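Local coordinates for protein YohF (Salmonella typhimurium, PDB 6WON) that probably acts as an NAD(P)-dependent oxidoreductase of the short-chain dehydrogenase/reductase family, with acetoin as its likely substrate, at residues Met101-Thr104 against Gln105-Gln108. Numbering follows the deposited sequence.
Sequences MPFT and QWRQ
F103 holds its ring out beside the first turn of helix 103-131, leaning toward R107, with CG anti to the backbone N (chi1 -171°), while R107 places CG beside its own N (chi1 -75°), and the two side chains run together. This is the N-terminus of a long helix in the Rossmann-type fold of short-chain dehydrogenases. The flat F103 ring offers a face to R107 CG, 3.9 Å from the centroid, a CH-pi contact that uses the apolar part of a long side chain; R107 NH2 forms a salt bridge with D115 of the same chain. The F103 ring and the five-membered ring of W106 are nearly parallel, at 16°, but barely overlap. W106 joins a wide apolar indole to one N-H: F118 of the second subunit stacks on it, and NE1 is hydrogen-bonded to D115 of that subunit. Flexible M101 meets the indole edge, CE 3.9 Å from W106 CE3. Q105 is long enough to bring OE1 to S96 and within 3.7 Å of M101 CG. P102, at the N-cap position, is tolerated because its N need give the helix no hydrogen, though its side chain lacks a capping acceptor. Its carbonyl starts the helical bonding: W106 N donates almost straight to P102 O at 3.1 Å.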
ATOM      1  N   MET B 101     -25.748  11.695  -0.466  1.00 26.49           N
ATOM      2  CA  MET B 101     -25.170  12.576   0.532  1.00 26.65           C
ATOM      3  C   MET B 101     -25.297  14.041   0.118  1.00 27.91           C
ATOM      4  O   MET B 101     -24.811  14.412  -0.959  1.00 26.99           O
ATOM      5  CB  MET B 101     -23.701  12.217   0.745  1.00 26.26           C
ATOM      6  CG  MET B 101     -23.072  12.974   1.899  1.00 25.02           C
ATOM      7  SD  MET B 101     -21.341  12.565   2.180  1.00 27.87           S
ATOM      8  CE  MET B 101     -21.054  11.319   0.923  1.00 27.32           C
ATOM      9  N   PRO B 102     -25.928  14.896   0.928  1.00 28.72           N
ATOM     10  CA  PRO B 102     -25.940  16.340   0.627  1.00 27.02           C
ATOM     11  C   PRO B 102     -24.529  16.921   0.603  1.00 25.28           C
ATOM     12  O   PRO B 102     -23.650  16.514   1.368  1.00 20.87           O
ATOM     13  CB  PRO B 102     -26.758  16.942   1.780  1.00 29.68           C
ATOM     14  CG  PRO B 102     -27.521  15.817   2.374  1.00 34.04           C
ATOM     15  CD  PRO B 102     -26.717  14.553   2.121  1.00 31.35           C
ATOM     16  N   PHE B 103     -24.318  17.899  -0.282  1.00 23.30           N
ATOM     17  CA  PHE B 103     -23.032  18.587  -0.303  1.00 23.44           C
ATOM     18  C   PHE B 103     -22.681  19.179   1.062  1.00 26.77           C
ATOM     19  O   PHE B 103     -21.511  19.168   1.469  1.00 27.35           O
ATOM     20  CB  PHE B 103     -23.035  19.670  -1.374  1.00 22.71           C
ATOM     21  CG  PHE B 103     -21.680  20.290  -1.616  1.00 26.36           C
ATOM     22  CD1 PHE B 103     -20.607  19.507  -2.020  1.00 25.78           C
ATOM     23  CD2 PHE B 103     -21.490  21.657  -1.460  1.00 26.54           C
ATOM     24  CE1 PHE B 103     -19.361  20.072  -2.262  1.00 27.26           C
ATOM     25  CE2 PHE B 103     -20.248  22.235  -1.697  1.00 28.09           C
ATOM     26  CZ  PHE B 103     -19.176  21.438  -2.091  1.00 27.77           C
ATOM     27  N   THR B 104     -23.681  19.678   1.799  1.00 28.06           N
ATOM     28  CA  THR B 104     -23.390  20.285   3.098  1.00 29.57           C
ATOM     29  C   THR B 104     -22.781  19.266   4.050  1.00 30.36           C
ATOM     30  O   THR B 104     -21.869  19.589   4.824  1.00 32.49           O
ATOM     31  CB  THR B 104     -24.655  20.920   3.697  1.00 27.24           C
ATOM     32  OG1 THR B 104     -24.344  21.538   4.956  1.00 35.39           O
ATOM     33  CG2 THR B 104     -25.757  19.891   3.923  1.00 24.60           C
ATOM     34  N   GLN B 105     -23.239  18.019   3.977  1.00 28.41           N
ATOM     35  CA  GLN B 105     -22.706  16.990   4.853  1.00 28.33           C
ATOM     36  C   GLN B 105     -21.300  16.588   4.433  1.00 26.49           C
ATOM     37  O   GLN B 105     -20.425  16.392   5.287  1.00 24.01           O
ATOM     38  CB  GLN B 105     -23.634  15.784   4.848  1.00 30.07           C
ATOM     39  CG  GLN B 105     -23.154  14.674   5.749  1.00 34.98           C
ATOM     40  CD  GLN B 105     -24.210  13.619   5.972  1.00 39.33           C
ATOM     41  OE1 GLN B 105     -24.940  13.238   5.044  1.00 41.34           O
ATOM     42  NE2 GLN B 105     -24.317  13.151   7.210  1.00 38.93           N
ATOM     43  N   TRP B 106     -21.070  16.453   3.122  1.00 28.65           N
ATOM     44  CA  TRP B 106     -19.722  16.217   2.607  1.00 25.67           C
ATOM     45  C   TRP B 106     -18.758  17.271   3.140  1.00 24.58           C
ATOM     46  O   TRP B 106     -17.682  16.949   3.663  1.00 26.42           O
ATOM     47  CB  TRP B 106     -19.758  16.225   1.067  1.00 23.06           C
ATOM     48  CG  TRP B 106     -18.430  16.165   0.381  1.00 23.93           C
ATOM     49  CD1 TRP B 106     -17.663  17.222  -0.030  1.00 27.41           C
ATOM     50  CD2 TRP B 106     -17.715  14.976  -0.013  1.00 24.03           C
ATOM     51  NE1 TRP B 106     -16.512  16.766  -0.640  1.00 24.65           N
ATOM     52  CE2 TRP B 106     -16.519  15.394  -0.636  1.00 24.95           C
ATOM     53  CE3 TRP B 106     -17.960  13.607   0.129  1.00 20.18           C
ATOM     54  CZ2 TRP B 106     -15.574  14.487  -1.132  1.00 24.66           C
ATOM     55  CZ3 TRP B 106     -17.022  12.706  -0.366  1.00 21.69           C
ATOM     56  CH2 TRP B 106     -15.843  13.152  -0.987  1.00 21.76           C
ATOM     57  N   ARG B 107     -19.151  18.543   3.054  1.00 20.00           N
ATOM     58  CA  ARG B 107     -18.260  19.610   3.496  1.00 23.57           C
ATOM     59  C   ARG B 107     -18.105  19.614   5.009  1.00 25.26           C
ATOM     60  O   ARG B 107     -17.020  19.897   5.525  1.00 24.30           O
ATOM     61  CB  ARG B 107     -18.778  20.965   3.015  1.00 26.32           C
ATOM     62  CG  ARG B 107     -18.543  21.216   1.535  1.00 30.10           C
ATOM     63  CD  ARG B 107     -17.290  22.037   1.307  1.00 35.96           C
ATOM     64  NE  ARG B 107     -16.084  21.373   1.806  1.00 38.11           N
ATOM     65  CZ  ARG B 107     -15.378  21.766   2.869  1.00 35.78           C
ATOM     66  NH1 ARG B 107     -15.730  22.850   3.569  1.00 35.47           N
ATOM     67  NH2 ARG B 107     -14.297  21.083   3.217  1.00 29.33           N
ATOM     68  N   GLN B 108     -19.186  19.326   5.735  1.00 29.37           N
ATOM     69  CA  GLN B 108     -19.107  19.294   7.193  1.00 30.40           C
ATOM     70  C   GLN B 108     -18.122  18.225   7.669  1.00 26.25           C
ATOM     71  O   GLN B 108     -17.311  18.476   8.568  1.00 24.95           O
ATOM     72  CB  GLN B 108     -20.501  19.057   7.778  1.00 35.50           C
ATOM     73  CG  GLN B 108     -20.553  19.054   9.289  1.00 45.23           C
ATOM     74  CD  GLN B 108     -20.660  17.645   9.866  1.00 53.19           C
ATOM     75  OE1 GLN B 108     -19.828  17.225  10.673  1.00 52.62           O
ATOM     76  NE2 GLN B 108     -21.691  16.905   9.445  1.00 57.97           N
TER